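Local coordinates for protein fimbrium subunit Fim1C (Bacteroides vulgatus, PDB 4QB7) that is probably a component of the fimbrial tip, part of the surface filaments that mediate cell adhesion and biofilm formation, at residues T318-G322 and T323-Y327; D150-N153 and E154-K157. All coordinates share one frame; numbering follows the deposited sequence.

Both contacts are local, each formed within one continuous run of chain. The centre of contact 1 is about 9 Å from the centre of the chain, that of contact 2 about 32 Å. Their centres are about 36 Å apart and their nearest atoms about 20 Å, so they do not touch. What relates them is the mixed sheet: the loop holding D150-K157 precedes strand 159-178, and T318-G322 turns into strand 323-331, which pairs in parallel with strand 159-178. Contact 1 is partly buried, whereas contact 2 is at the surface, where the D150 side chain is about 3 Å from a sulfate ion, probably from the crystallisation liquor.

Contact 1. Residues T318-G322 and T323-Y327; sequences TFKKG and TKHTY
H325 points its ring back from the start of strand 323-331 at the loop that leads into it, and much of the contact is arranged round that ring. K320 N donates to H325 NE2 at 3.0 Å with an N-H...N angle of 161°, only 15° out of the ring plane. The two faces are occupied by different chemistry: T323 CG2 sits over one and T318 OG1 over the other, each 3.6 Å above the plane and displaced from the ring centre. With chi1 at -157° the T318 hydroxyl swings opposite the backbone nitrogen and faces the strand, where Y327 OH donates to T318 OG1 at 2.6 Å. That OG1 lies at the edge of the Y327 ring, near its plane. Y327 OH in turn meets the rim of F319 in the plane of that ring, 3.3 Å from CD1, the two side chains crossing at about a right angle. Between loop and strand runs a type II beta turn, K320 to T323, closed by T323 N to K320 O at 3.2 Å. Replacing H325 with a leucine would probably leave the K320 N-H and the D342 carboxylate each without its imidazole mate. D342 of strand 338-346 bonds both H325 ND1 and T318 OG1; with NE2 accepting a proton, this network is consistent with a neutral H325 protonated on ND1.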
ATOM      1  N   THR A 318      14.287   2.787  -1.022  1.00 48.16           N
ATOM      2  CA  THR A 318      12.954   3.385  -0.977  1.00 46.19           C
ATOM      3  C   THR A 318      11.969   2.396  -1.613  1.00 50.45           C
ATOM      4  O   THR A 318      12.388   1.478  -2.327  1.00 50.69           O
ATOM      5  CB  THR A 318      12.930   4.786  -1.610  1.00 42.80           C
ATOM      6  OG1 THR A 318      11.822   5.504  -1.072  1.00 41.59           O
ATOM      7  CG2 THR A 318      12.850   4.763  -3.111  1.00 34.63           C
ATOM      8  N   PHE A 319      10.662   2.618  -1.372  1.00 45.84           N
ATOM      9  CA  PHE A 319       9.551   1.756  -1.765  1.00 43.95           C
ATOM     10  C   PHE A 319       9.724   0.397  -1.023  1.00 49.17           C
ATOM     11  O   PHE A 319       9.586  -0.681  -1.612  1.00 50.21           O
ATOM     12  CB  PHE A 319       9.426   1.627  -3.294  1.00 44.20           C
ATOM     13  CG  PHE A 319       8.538   2.634  -3.992  1.00 44.13           C
ATOM     14  CD1 PHE A 319       8.731   4.003  -3.814  1.00 46.94           C
ATOM     15  CD2 PHE A 319       7.597   2.222  -4.933  1.00 44.44           C
ATOM     16  CE1 PHE A 319       7.983   4.943  -4.560  1.00 45.93           C
ATOM     17  CE2 PHE A 319       6.849   3.162  -5.672  1.00 45.02           C
ATOM     18  CZ  PHE A 319       7.037   4.513  -5.468  1.00 42.32           C
ATOM     19  N   LYS A 320      10.044   0.478   0.291  1.00 44.65           N
ATOM     20  CA  LYS A 320      10.252  -0.673   1.179  1.00 44.03           C
ATOM     21  C   LYS A 320       8.925  -1.285   1.626  1.00 49.45           C
ATOM     22  O   LYS A 320       8.005  -0.555   2.026  1.00 49.97           O
ATOM     23  CB  LYS A 320      11.037  -0.261   2.436  1.00 44.37           C
ATOM     24  CG  LYS A 320      12.498   0.064   2.239  1.00 42.22           C
ATOM     25  CD  LYS A 320      13.112   0.611   3.534  1.00 44.97           C
ATOM     26  CE  LYS A 320      14.476   0.012   3.752  1.00 67.93           C
ATOM     27  NZ  LYS A 320      15.286   0.800   4.711  1.00 82.77           N
ATOM     28  N   LYS A 321       8.841  -2.624   1.606  1.00 45.17           N
ATOM     29  CA  LYS A 321       7.669  -3.362   2.095  1.00 44.04           C
ATOM     30  C   LYS A 321       7.394  -3.017   3.552  1.00 47.76           C
ATOM     31  O   LYS A 321       8.322  -2.979   4.363  1.00 49.73           O
ATOM     32  CB  LYS A 321       7.925  -4.865   1.958  1.00 45.34           C
ATOM     33  CG  LYS A 321       6.747  -5.747   2.246  1.00 31.97           C
ATOM     34  CD  LYS A 321       7.084  -7.194   1.879  1.00 43.30           C
ATOM     35  CE  LYS A 321       6.122  -8.202   2.474  1.00 46.80           C
ATOM     36  NZ  LYS A 321       6.179  -8.194   3.945  1.00 48.49           N
ATOM     37  N   GLY A 322       6.135  -2.744   3.860  1.00 42.50           N
ATOM     38  CA  GLY A 322       5.702  -2.441   5.214  1.00 42.05           C
ATOM     39  C   GLY A 322       6.203  -1.133   5.791  1.00 48.45           C
ATOM     40  O   GLY A 322       6.192  -0.962   7.017  1.00 50.26           O
ATOM     41  N   THR A 323       6.622  -0.191   4.913  1.00 43.98           N
ATOM     42  CA  THR A 323       7.105   1.145   5.275  1.00 42.09           C
ATOM     43  C   THR A 323       6.181   2.202   4.688  1.00 45.20           C
ATOM     44  O   THR A 323       5.698   2.035   3.568  1.00 44.64           O
ATOM     45  CB  THR A 323       8.550   1.328   4.781  1.00 42.89           C
ATOM     46  OG1 THR A 323       9.366   0.321   5.350  1.00 48.37           O
ATOM     47  CG2 THR A 323       9.151   2.656   5.163  1.00 40.66           C
ATOM     48  N   LYS A 324       5.939   3.281   5.455  1.00 42.88           N
ATOM     49  CA  LYS A 324       5.258   4.516   5.038  1.00 42.79           C
ATOM     50  C   LYS A 324       6.356   5.520   4.652  1.00 46.58           C
ATOM     51  O   LYS A 324       7.130   5.917   5.526  1.00 47.15           O
ATOM     52  CB  LYS A 324       4.373   5.125   6.160  1.00 44.64           C
ATOM     53  CG  LYS A 324       3.131   4.340   6.530  1.00 60.98           C
ATOM     54  CD  LYS A 324       2.085   5.211   7.236  1.00 71.93           C
ATOM     55  CE  LYS A 324       2.226   5.259   8.738  1.00 90.50           C
ATOM     56  NZ  LYS A 324       1.336   6.292   9.328  1.00101.63           N
ATOM     57  N   HIS A 325       6.444   5.927   3.374  1.00 41.97           N
ATOM     58  CA  HIS A 325       7.447   6.920   2.942  1.00 40.57           C
ATOM     59  C   HIS A 325       6.822   8.291   2.722  1.00 45.67           C
ATOM     60  O   HIS A 325       5.773   8.408   2.074  1.00 46.48           O
ATOM     61  CB  HIS A 325       8.168   6.503   1.652  1.00 40.14           C
ATOM     62  CG  HIS A 325       8.938   5.218   1.729  1.00 43.62           C
ATOM     63  ND1 HIS A 325      10.257   5.194   2.140  1.00 45.80           N
ATOM     64  CD2 HIS A 325       8.583   3.970   1.335  1.00 44.42           C
ATOM     65  CE1 HIS A 325      10.642   3.932   2.039  1.00 45.04           C
ATOM     66  NE2 HIS A 325       9.676   3.165   1.535  1.00 44.83           N
ATOM     67  N   THR A 326       7.454   9.323   3.290  1.00 41.86           N
ATOM     68  CA  THR A 326       7.103  10.729   3.058  1.00 41.15           C
ATOM     69  C   THR A 326       8.317  11.368   2.455  1.00 43.63           C
ATOM     70  O   THR A 326       9.370  11.398   3.110  1.00 44.02           O
ATOM     71  CB  THR A 326       6.660  11.490   4.328  1.00 46.31           C
ATOM     72  OG1 THR A 326       5.543  10.847   4.942  1.00 45.97           O
ATOM     73  CG2 THR A 326       6.358  12.970   4.040  1.00 37.38           C
ATOM     74  N   TYR A 327       8.209  11.849   1.216  1.00 38.62           N
ATOM     75  CA  TYR A 327       9.345  12.526   0.585  1.00 37.09           C
ATOM     76  C   TYR A 327       9.236  14.014   0.794  1.00 41.84           C
ATOM     77  O   TYR A 327       8.180  14.599   0.522  1.00 42.08           O
ATOM     78  CB  TYR A 327       9.424  12.223  -0.905  1.00 37.03           C
ATOM     79  CG  TYR A 327       9.530  10.761  -1.253  1.00 37.28           C
ATOM     80  CD1 TYR A 327      10.663  10.024  -0.915  1.00 39.46           C
ATOM     81  CD2 TYR A 327       8.534  10.128  -1.992  1.00 37.35           C
ATOM     82  CE1 TYR A 327      10.761   8.666  -1.224  1.00 40.39           C
ATOM     83  CE2 TYR A 327       8.631   8.774  -2.328  1.00 38.34           C
ATOM     84  CZ  TYR A 327       9.743   8.046  -1.933  1.00 44.79           C
ATOM     85  OH  TYR A 327       9.861   6.721  -2.278  1.00 44.07           O
TER

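Contact 2. Residues D150-N153 and E154-K157; sequences DQTN and ESNK
A type I beta turn from T152 to S155, in the loop between strands 141-143 and 159-178, carries this surface contact. S155 N donates to T152 O at 3.1 Å, and the backbone angles of N153 (phi/psi -60°/-24°) and of E154 lie close to the type I values. Two side-chain hydroxyls reinforce the turn from opposite ends of it. T152 OG1 lies between its own backbone nitrogen and carbonyl carbon, a placement that lets it accept E154 N at 3.3 Å. This side-chain bond to the amide two residues on defines an ST turn. S155 OG reaches back the other way and accepts T152 N at 3.1 Å in a nearly straight bond (171°), a side-chain-to-backbone bond bridging the two ends of the turn. The S155 CB also packs against the end of the Q151 side chain, which bends at its second torsion to come near it, while Q151 also packs on F93 and W84. A water extends the turn: it donates to T152 O at 2.8 Å and accepts from N156 N at 2.7 Å, linking that carbonyl to the next backbone amide beyond S155.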
ATOM      1  N   ASP A 150      -0.976 -24.368  13.520  1.00 47.13           N
ATOM      2  CA  ASP A 150      -1.056 -25.517  14.449  1.00 47.68           C
ATOM      3  C   ASP A 150      -1.988 -25.223  15.629  1.00 51.63           C
ATOM      4  O   ASP A 150      -1.621 -25.410  16.795  1.00 52.32           O
ATOM      5  CB  ASP A 150       0.340 -25.926  14.951  1.00 49.64           C
ATOM      6  CG  ASP A 150       1.247 -26.503  13.898  1.00 55.59           C
ATOM      7  OD1 ASP A 150       0.723 -27.069  12.897  1.00 53.84           O
ATOM      8  OD2 ASP A 150       2.473 -26.423  14.079  1.00 62.29           O
ATOM      9  N   GLN A 151      -3.195 -24.754  15.313  1.00 47.47           N
ATOM     10  CA  GLN A 151      -4.178 -24.407  16.335  1.00 46.95           C
ATOM     11  C   GLN A 151      -5.081 -25.576  16.680  1.00 50.58           C
ATOM     12  O   GLN A 151      -5.455 -26.375  15.815  1.00 49.67           O
ATOM     13  CB  GLN A 151      -5.030 -23.212  15.879  1.00 47.10           C
ATOM     14  CG  GLN A 151      -4.206 -21.951  15.596  1.00 44.37           C
ATOM     15  CD  GLN A 151      -3.675 -21.328  16.868  1.00 55.29           C
ATOM     16  OE1 GLN A 151      -2.496 -21.465  17.218  1.00 45.65           O
ATOM     17  NE2 GLN A 151      -4.530 -20.608  17.581  1.00 49.33           N
ATOM     18  N   THR A 152      -5.387 -25.684  17.966  1.00 47.53           N
ATOM     19  CA  THR A 152      -6.358 -26.622  18.522  1.00 47.32           C
ATOM     20  C   THR A 152      -7.373 -25.779  19.298  1.00 50.98           C
ATOM     21  O   THR A 152      -7.190 -24.570  19.453  1.00 49.48           O
ATOM     22  CB  THR A 152      -5.721 -27.715  19.382  1.00 49.47           C
ATOM     23  OG1 THR A 152      -5.288 -27.184  20.640  1.00 50.20           O
ATOM     24  CG2 THR A 152      -4.629 -28.484  18.664  1.00 44.55           C
ATOM     25  N   ASN A 153      -8.402 -26.417  19.821  1.00 48.77           N
ATOM     26  CA  ASN A 153      -9.422 -25.773  20.631  1.00 49.22           C
ATOM     27  C   ASN A 153      -8.803 -25.135  21.887  1.00 53.80           C
ATOM     28  O   ASN A 153      -9.377 -24.207  22.437  1.00 54.29           O
ATOM     29  CB  ASN A 153     -10.460 -26.837  21.016  1.00 52.99           C
ATOM     30  CG  ASN A 153     -11.540 -26.377  21.960  1.00 92.38           C
ATOM     31  OD1 ASN A 153     -12.240 -25.372  21.735  1.00 90.18           O
ATOM     32  ND2 ASN A 153     -11.678 -27.105  23.057  1.00 87.24           N
ATOM     33  N   GLU A 154      -7.638 -25.639  22.330  1.00 51.57           N
ATOM     34  CA  GLU A 154      -6.947 -25.232  23.550  1.00 52.13           C
ATOM     35  C   GLU A 154      -5.924 -24.129  23.328  1.00 54.69           C
ATOM     36  O   GLU A 154      -5.408 -23.567  24.301  1.00 56.54           O
ATOM     37  CB  GLU A 154      -6.239 -26.449  24.184  1.00 54.64           C
ATOM     38  CG  GLU A 154      -7.131 -27.626  24.589  1.00 69.61           C
ATOM     39  CD  GLU A 154      -8.219 -27.375  25.625  1.00114.81           C
ATOM     40  OE1 GLU A 154      -8.070 -26.457  26.469  1.00109.72           O
ATOM     41  OE2 GLU A 154      -9.220 -28.129  25.606  1.00124.67           O
ATOM     42  N   SER A 155      -5.638 -23.798  22.073  1.00 48.15           N
ATOM     43  CA  SER A 155      -4.605 -22.823  21.728  1.00 46.36           C
ATOM     44  C   SER A 155      -4.911 -21.446  22.276  1.00 52.27           C
ATOM     45  O   SER A 155      -4.052 -20.863  22.944  1.00 51.95           O
ATOM     46  CB  SER A 155      -4.399 -22.759  20.219  1.00 45.50           C
ATOM     47  OG  SER A 155      -3.659 -23.878  19.767  1.00 49.96           O
ATOM     48  N   ASN A 156      -6.133 -20.931  22.020  1.00 49.37           N
ATOM     49  CA  ASN A 156      -6.516 -19.588  22.435  1.00 48.36           C
ATOM     50  C   ASN A 156      -8.039 -19.493  22.694  1.00 51.75           C
ATOM     51  O   ASN A 156      -8.734 -18.667  22.094  1.00 51.26           O
ATOM     52  CB  ASN A 156      -6.050 -18.585  21.361  1.00 44.81           C
ATOM     53  CG  ASN A 156      -6.276 -17.130  21.678  1.00 61.88           C
ATOM     54  OD1 ASN A 156      -6.077 -16.660  22.812  1.00 62.02           O
ATOM     55  ND2 ASN A 156      -6.700 -16.394  20.672  1.00 46.31           N
ATOM     56  N   LYS A 157      -8.554 -20.341  23.607  1.00 48.34           N
ATOM     57  CA  LYS A 157      -9.964 -20.329  24.034  1.00 47.56           C
ATOM     58  C   LYS A 157     -10.942 -20.589  22.849  1.00 51.77           C
ATOM     59  O   LYS A 157     -12.086 -20.121  22.880  1.00 51.57           O
ATOM     60  CB  LYS A 157     -10.280 -18.981  24.730  1.00 47.96           C
ATOM     61  CG  LYS A 157      -9.287 -18.667  25.838  1.00 51.46           C
ATOM     62  CD  LYS A 157      -9.259 -17.223  26.289  1.00 48.68           C
ATOM     63  CE  LYS A 157      -8.427 -17.126  27.544  1.00 50.18           C
ATOM     64  NZ  LYS A 157      -8.663 -15.859  28.278  1.00 78.27           N
TER
HETATM   65  O   HOH W   1      -7.934 -22.007  20.279  1.00 45.88           O